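Local structure of protein SSD1 (Saccharomyces cerevisiae S288C, 7AM1) at residues W249-P263 with I287-L301. The protein is an RNA-binding member of the RNase II family, a non-enzymatic pseudonuclease that binds mRNA untranslated regions and represses translation. Numbering follows the deposited sequence.
Sequences WFKPTDKKVPLIAIP and IKRWPITSLHPFGIL
Two backbone hydrogen bonds join Ala261 to Pro297 and Gly299, either side of Phe298. Ala261 N gives to Pro297 O (2.9 Å, nearly straight), and Ala261 O receives Gly299 N (3.0 Å), with Phe298 CA adding a CA-H...O contact to the same oxygen. Strands 260-263 and 298-301, linked by this single bridge, are inclined at 59°, consistent with a parallel closing pair in a strongly curled sheet.

The edge of Trp249 meets the face of His296 in a T-shaped stack, planes at 85°, with Trp249 CH2 over the centre of the imidazole and 3.3 Å from His296 ND1. His296 CG sits between its backbone N and carbonyl carbon (chi1 44°), which turns the ring toward Trp249 and brings His296 CD2 within 3.5 Å of Ala261 CB. Ser294 OG lies over the opposite imidazole face and donates to His296 O. Replacing His296 with an alanine would probably open a gap beside Ala261 CB and leave the Trp249 edge without its aromatic face.

Apolar contacts are made by Ile260 and Ile262, whose side chains lie on the other face from Ala261 CB. Ile260 CD1 reaches Ile287 CG1 at 3.5 Å, while Ile260 CG2 presses on Gly299 N, where a beta carbon on Gly299 would clash. Ile262 CD1 lies against Gly299 C, and Ile262 CG2 meets Leu301 CG at 4.0 Å. Farther along, Pro258 CG packs on Pro297 CG; Leu259 O, buried against Pro297 CD, has no partner in the model.

Both segments belong to the second cold-shock domain, an OB fold. Strands 260-263 and 298-307 are the outermost of its five-stranded antiparallel order, so their bridge closes the barrel; probably in the barrel interior, Phe250 and Leu301 both touch Leu225 of strand 221-226, and Phe250 also packs on Phe283 and Ala285 of strand 281-289.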
loop_
_atom_site.group_PDB
_atom_site.type_symbol
_atom_site.label_atom_id
_atom_site.label_comp_id
_atom_site.label_asym_id
_atom_site.label_seq_id
_atom_site.Cartn_x
_atom_site.Cartn_y
_atom_site.Cartn_z
ATOM N N TRP A 249 -7.825 -23.519 -18.032
ATOM C CA TRP A 249 -8.276 -22.310 -17.354
ATOM C C TRP A 249 -7.214 -21.824 -16.377
ATOM O O TRP A 249 -6.829 -22.550 -15.455
ATOM C CB TRP A 249 -9.610 -22.561 -16.651
ATOM C CG TRP A 249 -10.729 -22.660 -17.634
ATOM C CD1 TRP A 249 -11.343 -23.796 -18.079
ATOM C CD2 TRP A 249 -11.341 -21.572 -18.336
ATOM N NE1 TRP A 249 -12.311 -23.477 -19.003
ATOM C CE2 TRP A 249 -12.328 -22.118 -19.178
ATOM C CE3 TRP A 249 -11.151 -20.185 -18.329
ATOM C CZ2 TRP A 249 -13.127 -21.328 -20.001
ATOM C CZ3 TRP A 249 -11.948 -19.401 -19.149
ATOM C CH2 TRP A 249 -12.921 -19.975 -19.974
ATOM N N PHE A 250 -6.735 -20.602 -16.601
ATOM C CA PHE A 250 -5.770 -19.954 -15.723
ATOM C C PHE A 250 -6.524 -19.083 -14.727
ATOM O O PHE A 250 -7.339 -18.241 -15.123
ATOM C CB PHE A 250 -4.777 -19.116 -16.534
ATOM C CG PHE A 250 -3.760 -18.382 -15.695
ATOM C CD1 PHE A 250 -2.560 -18.983 -15.347
ATOM C CD2 PHE A 250 -4.000 -17.084 -15.271
ATOM C CE1 PHE A 250 -1.619 -18.303 -14.576
ATOM C CE2 PHE A 250 -3.062 -16.394 -14.502
ATOM C CZ PHE A 250 -1.873 -17.006 -14.153
ATOM N N LYS A 251 -6.273 -19.309 -13.443
ATOM C CA LYS A 251 -6.941 -18.575 -12.375
ATOM C C LYS A 251 -5.964 -17.587 -11.750
ATOM O O LYS A 251 -5.042 -18.012 -11.036
ATOM C CB LYS A 251 -7.476 -19.542 -11.317
ATOM C CG LYS A 251 -8.064 -18.858 -10.094
ATOM N N PRO A 252 -6.093 -16.283 -12.005
ATOM C CA PRO A 252 -5.153 -15.324 -11.404
ATOM C C PRO A 252 -5.320 -15.241 -9.893
ATOM O O PRO A 252 -6.439 -15.218 -9.375
ATOM C CB PRO A 252 -5.518 -13.991 -12.074
ATOM C CG PRO A 252 -6.334 -14.362 -13.305
ATOM C CD PRO A 252 -7.041 -15.629 -12.929
ATOM N N THR A 253 -4.190 -15.170 -9.182
ATOM C CA THR A 253 -4.263 -14.872 -7.755
ATOM C C THR A 253 -4.857 -13.488 -7.530
ATOM O O THR A 253 -5.520 -13.249 -6.514
ATOM C CB THR A 253 -2.884 -14.977 -7.105
ATOM O OG1 THR A 253 -2.036 -13.932 -7.593
ATOM C CG2 THR A 253 -2.246 -16.317 -7.412
ATOM N N ASP A 254 -4.643 -12.572 -8.470
ATOM C CA ASP A 254 -5.285 -11.264 -8.418
ATOM C C ASP A 254 -6.753 -11.436 -8.785
ATOM O O ASP A 254 -7.085 -11.707 -9.942
ATOM C CB ASP A 254 -4.574 -10.301 -9.361
ATOM C CG ASP A 254 -5.155 -8.901 -9.325
ATOM O OD1 ASP A 254 -6.224 -8.692 -8.713
ATOM O OD2 ASP A 254 -4.523 -8.002 -9.914
ATOM N N LYS A 255 -7.636 -11.296 -7.794
ATOM C CA LYS A 255 -9.058 -11.536 -8.004
ATOM C C LYS A 255 -9.740 -10.429 -8.798
ATOM O O LYS A 255 -10.921 -10.573 -9.129
ATOM C CB LYS A 255 -9.759 -11.710 -6.656
ATOM C CG LYS A 255 -9.265 -12.904 -5.846
ATOM C CD LYS A 255 -9.810 -14.210 -6.392
ATOM N N LYS A 256 -9.044 -9.339 -9.106
ATOM C CA LYS A 256 -9.600 -8.333 -10.001
ATOM C C LYS A 256 -9.406 -8.694 -11.467
ATOM O O LYS A 256 -9.854 -7.943 -12.341
ATOM C CB LYS A 256 -8.989 -6.963 -9.709
ATOM C CG LYS A 256 -9.279 -6.453 -8.302
ATOM C CD LYS A 256 -8.782 -5.025 -8.130
ATOM C CE LYS A 256 -7.319 -5.008 -7.743
ATOM N NZ LYS A 256 -6.457 -5.168 -8.942
ATOM N N VAL A 257 -8.769 -9.821 -11.744
ATOM C CA VAL A 257 -8.494 -10.281 -13.102
ATOM C C VAL A 257 -9.390 -11.489 -13.360
ATOM O O VAL A 257 -9.399 -12.416 -12.545
ATOM C CB VAL A 257 -7.013 -10.660 -13.290
ATOM C CG1 VAL A 257 -6.729 -10.984 -14.754
ATOM C CG2 VAL A 257 -6.095 -9.544 -12.796
ATOM N N PRO A 258 -10.148 -11.513 -14.451
ATOM C CA PRO A 258 -11.021 -12.663 -14.700
ATOM C C PRO A 258 -10.208 -13.904 -15.030
ATOM O O PRO A 258 -9.014 -13.839 -15.335
ATOM C CB PRO A 258 -11.869 -12.217 -15.899
ATOM C CG PRO A 258 -11.022 -11.220 -16.605
ATOM C CD PRO A 258 -10.208 -10.524 -15.543
ATOM N N LEU A 259 -10.880 -15.053 -14.957
ATOM C CA LEU A 259 -10.295 -16.280 -15.472
ATOM C C LEU A 259 -9.867 -16.065 -16.916
ATOM O O LEU A 259 -10.547 -15.381 -17.688
ATOM C CB LEU A 259 -11.290 -17.441 -15.393
ATOM C CG LEU A 259 -11.659 -17.956 -14.002
ATOM C CD1 LEU A 259 -12.753 -19.023 -14.109
ATOM C CD2 LEU A 259 -10.437 -18.495 -13.274
ATOM N N ILE A 260 -8.729 -16.643 -17.277
ATOM C CA ILE A 260 -8.155 -16.495 -18.608
ATOM C C ILE A 260 -8.177 -17.853 -19.287
ATOM O O ILE A 260 -7.708 -18.847 -18.718
ATOM C CB ILE A 260 -6.724 -15.935 -18.557
ATOM C CG1 ILE A 260 -6.699 -14.594 -17.818
ATOM C CG2 ILE A 260 -6.178 -15.800 -19.972
ATOM C CD1 ILE A 260 -5.298 -14.095 -17.471
ATOM N N ALA A 261 -8.731 -17.897 -20.494
ATOM C CA ALA A 261 -8.728 -19.117 -21.285
ATOM C C ALA A 261 -7.364 -19.274 -21.946
ATOM O O ALA A 261 -6.907 -18.377 -22.664
ATOM C CB ALA A 261 -9.842 -19.083 -22.329
ATOM N N ILE A 262 -6.717 -20.400 -21.692
ATOM C CA ILE A 262 -5.421 -20.729 -22.282
ATOM C C ILE A 262 -5.658 -21.868 -23.272
ATOM O O ILE A 262 -6.042 -22.970 -22.856
ATOM C CB ILE A 262 -4.401 -21.142 -21.214
ATOM C CG1 ILE A 262 -4.258 -20.065 -20.132
ATOM C CG2 ILE A 262 -3.064 -21.456 -21.870
ATOM C CD1 ILE A 262 -3.713 -18.758 -20.621
ATOM N N PRO A 263 -5.458 -21.659 -24.571
ATOM C CA PRO A 263 -5.504 -22.803 -25.493
ATOM C C PRO A 263 -4.511 -23.862 -25.043
ATOM O O PRO A 263 -3.330 -23.577 -24.826
ATOM C CB PRO A 263 -5.129 -22.186 -26.843
ATOM C CG PRO A 263 -5.541 -20.750 -26.721
ATOM C CD PRO A 263 -5.282 -20.381 -25.285
ATOM N N ILE A 287 -2.711 -11.729 -20.945
ATOM C CA ILE A 287 -3.952 -11.668 -21.708
ATOM C C ILE A 287 -3.629 -11.172 -23.111
ATOM O O ILE A 287 -3.036 -10.100 -23.283
ATOM C CB ILE A 287 -4.981 -10.759 -21.013
ATOM C CG1 ILE A 287 -5.478 -11.421 -19.723
ATOM C CG2 ILE A 287 -6.138 -10.451 -21.949
ATOM C CD1 ILE A 287 -6.364 -10.540 -18.877
ATOM N N LYS A 288 -4.040 -11.943 -24.116
ATOM C CA LYS A 288 -3.726 -11.663 -25.512
ATOM C C LYS A 288 -4.887 -11.033 -26.271
ATOM O O LYS A 288 -4.666 -10.151 -27.104
ATOM C CB LYS A 288 -3.283 -12.945 -26.220
ATOM C CG LYS A 288 -2.016 -12.761 -27.038
ATOM C CD LYS A 288 -1.765 -13.929 -27.982
ATOM C CE LYS A 288 -0.530 -13.680 -28.841
ATOM N NZ LYS A 288 -0.255 -14.804 -29.773
ATOM N N ARG A 289 -6.116 -11.489 -26.052
ATOM C CA ARG A 289 -7.241 -10.963 -26.811
ATOM C C ARG A 289 -8.520 -11.222 -26.031
ATOM O O ARG A 289 -8.598 -12.141 -25.213
ATOM C CB ARG A 289 -7.348 -11.598 -28.204
ATOM C CG ARG A 289 -7.622 -13.093 -28.175
ATOM C CD ARG A 289 -7.465 -13.750 -29.544
ATOM N NE ARG A 289 -7.962 -15.122 -29.511
ATOM C CZ ARG A 289 -9.234 -15.472 -29.685
ATOM N NH1 ARG A 289 -10.162 -14.556 -29.932
ATOM N NH2 ARG A 289 -9.579 -16.750 -29.616
ATOM N N TRP A 290 -9.530 -10.400 -26.308
ATOM C CA TRP A 290 -10.856 -10.585 -25.723
ATOM C C TRP A 290 -11.872 -9.986 -26.681
ATOM O O TRP A 290 -12.221 -8.801 -26.588
ATOM C CB TRP A 290 -10.963 -9.944 -24.341
ATOM C CG TRP A 290 -12.165 -10.395 -23.572
ATOM C CD1 TRP A 290 -13.200 -11.160 -24.034
ATOM C CD2 TRP A 290 -12.458 -10.106 -22.205
ATOM N NE1 TRP A 290 -14.117 -11.363 -23.033
ATOM C CE2 TRP A 290 -13.686 -10.724 -21.900
ATOM C CE3 TRP A 290 -11.802 -9.379 -21.207
ATOM C CZ2 TRP A 290 -14.270 -10.639 -20.643
ATOM C CZ3 TRP A 290 -12.381 -9.300 -19.957
ATOM C CH2 TRP A 290 -13.604 -9.924 -19.686
ATOM N N PRO A 291 -12.354 -10.771 -27.638
ATOM C CA PRO A 291 -13.340 -10.263 -28.595
ATOM C C PRO A 291 -14.743 -10.289 -28.000
ATOM O O PRO A 291 -15.006 -10.927 -26.983
ATOM C CB PRO A 291 -13.219 -11.233 -29.773
ATOM C CG PRO A 291 -12.819 -12.534 -29.125
ATOM C CD PRO A 291 -11.990 -12.177 -27.908
ATOM N N ILE A 292 -15.655 -9.575 -28.666
ATOM C CA ILE A 292 -17.034 -9.516 -28.199
ATOM C C ILE A 292 -17.690 -10.888 -28.219
ATOM O O ILE A 292 -18.712 -11.094 -27.556
ATOM C CB ILE A 292 -17.851 -8.514 -29.043
ATOM C CG1 ILE A 292 -17.947 -8.987 -30.497
ATOM C CG2 ILE A 292 -17.238 -7.125 -28.955
ATOM C CD1 ILE A 292 -18.729 -8.051 -31.391
ATOM N N THR A 293 -17.132 -11.836 -28.971
ATOM C CA THR A 293 -17.732 -13.158 -29.110
ATOM C C THR A 293 -17.366 -14.121 -27.985
ATOM O O THR A 293 -17.837 -15.265 -28.000
ATOM C CB THR A 293 -17.327 -13.775 -30.455
ATOM O OG1 THR A 293 -15.899 -13.725 -30.594
ATOM C CG2 THR A 293 -17.989 -13.040 -31.610
ATOM N N SER A 294 -16.552 -13.700 -27.021
ATOM C CA SER A 294 -16.137 -14.551 -25.914
ATOM C C SER A 294 -16.497 -13.904 -24.584
ATOM O O SER A 294 -16.299 -12.699 -24.396
ATOM C CB SER A 294 -14.629 -14.817 -25.957
ATOM O OG SER A 294 -14.216 -15.559 -24.823
ATOM N N LEU A 295 -17.023 -14.710 -23.659
ATOM C CA LEU A 295 -17.336 -14.222 -22.321
ATOM C C LEU A 295 -16.090 -14.015 -21.473
ATOM O O LEU A 295 -16.181 -13.382 -20.415
ATOM C CB LEU A 295 -18.276 -15.198 -21.608
ATOM C CG LEU A 295 -19.702 -15.275 -22.151
ATOM C CD1 LEU A 295 -20.475 -16.424 -21.513
ATOM C CD2 LEU A 295 -20.411 -13.946 -21.917
ATOM N N HIS A 296 -14.944 -14.521 -21.912
ATOM C CA HIS A 296 -13.706 -14.506 -21.150
ATOM C C HIS A 296 -12.562 -14.095 -22.042
ATOM O O HIS A 296 -12.599 -14.318 -23.265
ATOM C CB HIS A 296 -13.420 -15.897 -20.563
ATOM C CG HIS A 296 -13.658 -17.002 -21.542
ATOM N ND1 HIS A 296 -14.802 -17.772 -21.532
ATOM C CD2 HIS A 296 -12.920 -17.439 -22.591
ATOM C CE1 HIS A 296 -14.750 -18.647 -22.521
ATOM N NE2 HIS A 296 -13.617 -18.467 -23.178
ATOM N N PRO A 297 -11.516 -13.483 -21.488
ATOM C CA PRO A 297 -10.325 -13.192 -22.279
ATOM C C PRO A 297 -9.538 -14.458 -22.578
ATOM O O PRO A 297 -9.666 -15.485 -21.907
ATOM C CB PRO A 297 -9.526 -12.234 -21.390
ATOM C CG PRO A 297 -9.942 -12.582 -20.002
ATOM C CD PRO A 297 -11.383 -13.010 -20.091
ATOM N N PHE A 298 -8.739 -14.377 -23.635
ATOM C CA PHE A 298 -7.780 -15.411 -23.987
ATOM C C PHE A 298 -6.375 -14.908 -23.682
ATOM O O PHE A 298 -6.100 -13.706 -23.752
ATOM C CB PHE A 298 -7.901 -15.799 -25.463
ATOM C CG PHE A 298 -9.240 -16.387 -25.825
ATOM C CD1 PHE A 298 -9.481 -17.743 -25.672
ATOM C CD2 PHE A 298 -10.252 -15.584 -26.322
ATOM C CE1 PHE A 298 -10.712 -18.288 -26.003
ATOM C CE2 PHE A 298 -11.482 -16.120 -26.656
ATOM C CZ PHE A 298 -11.712 -17.476 -26.495
ATOM N N GLY A 299 -5.484 -15.837 -23.354
ATOM C CA GLY A 299 -4.143 -15.469 -22.946
ATOM C C GLY A 299 -3.110 -16.515 -23.297
ATOM O O GLY A 299 -3.425 -17.504 -23.964
ATOM N N ILE A 300 -1.868 -16.302 -22.860
ATOM C CA ILE A 300 -0.778 -17.230 -23.114
ATOM C C ILE A 300 -0.080 -17.514 -21.790
ATOM O O ILE A 300 -0.142 -16.723 -20.847
ATOM C CB ILE A 300 0.233 -16.664 -24.137
ATOM C CG1 ILE A 300 0.861 -15.375 -23.598
ATOM C CG2 ILE A 300 -0.460 -16.378 -25.459
ATOM C CD1 ILE A 300 1.928 -14.753 -24.497
ATOM N N LEU A 301 0.615 -18.648 -21.738
ATOM C CA LEU A 301 1.474 -18.958 -20.603
ATOM C C LEU A 301 2.851 -18.360 -20.847
ATOM O O LEU A 301 3.437 -18.554 -21.917
ATOM C CB LEU A 301 1.597 -20.462 -20.377
ATOM C CG LEU A 301 0.366 -21.183 -19.843
ATOM C CD1 LEU A 301 0.688 -22.651 -19.608
ATOM C CD2 LEU A 301 -0.107 -20.533 -18.557
#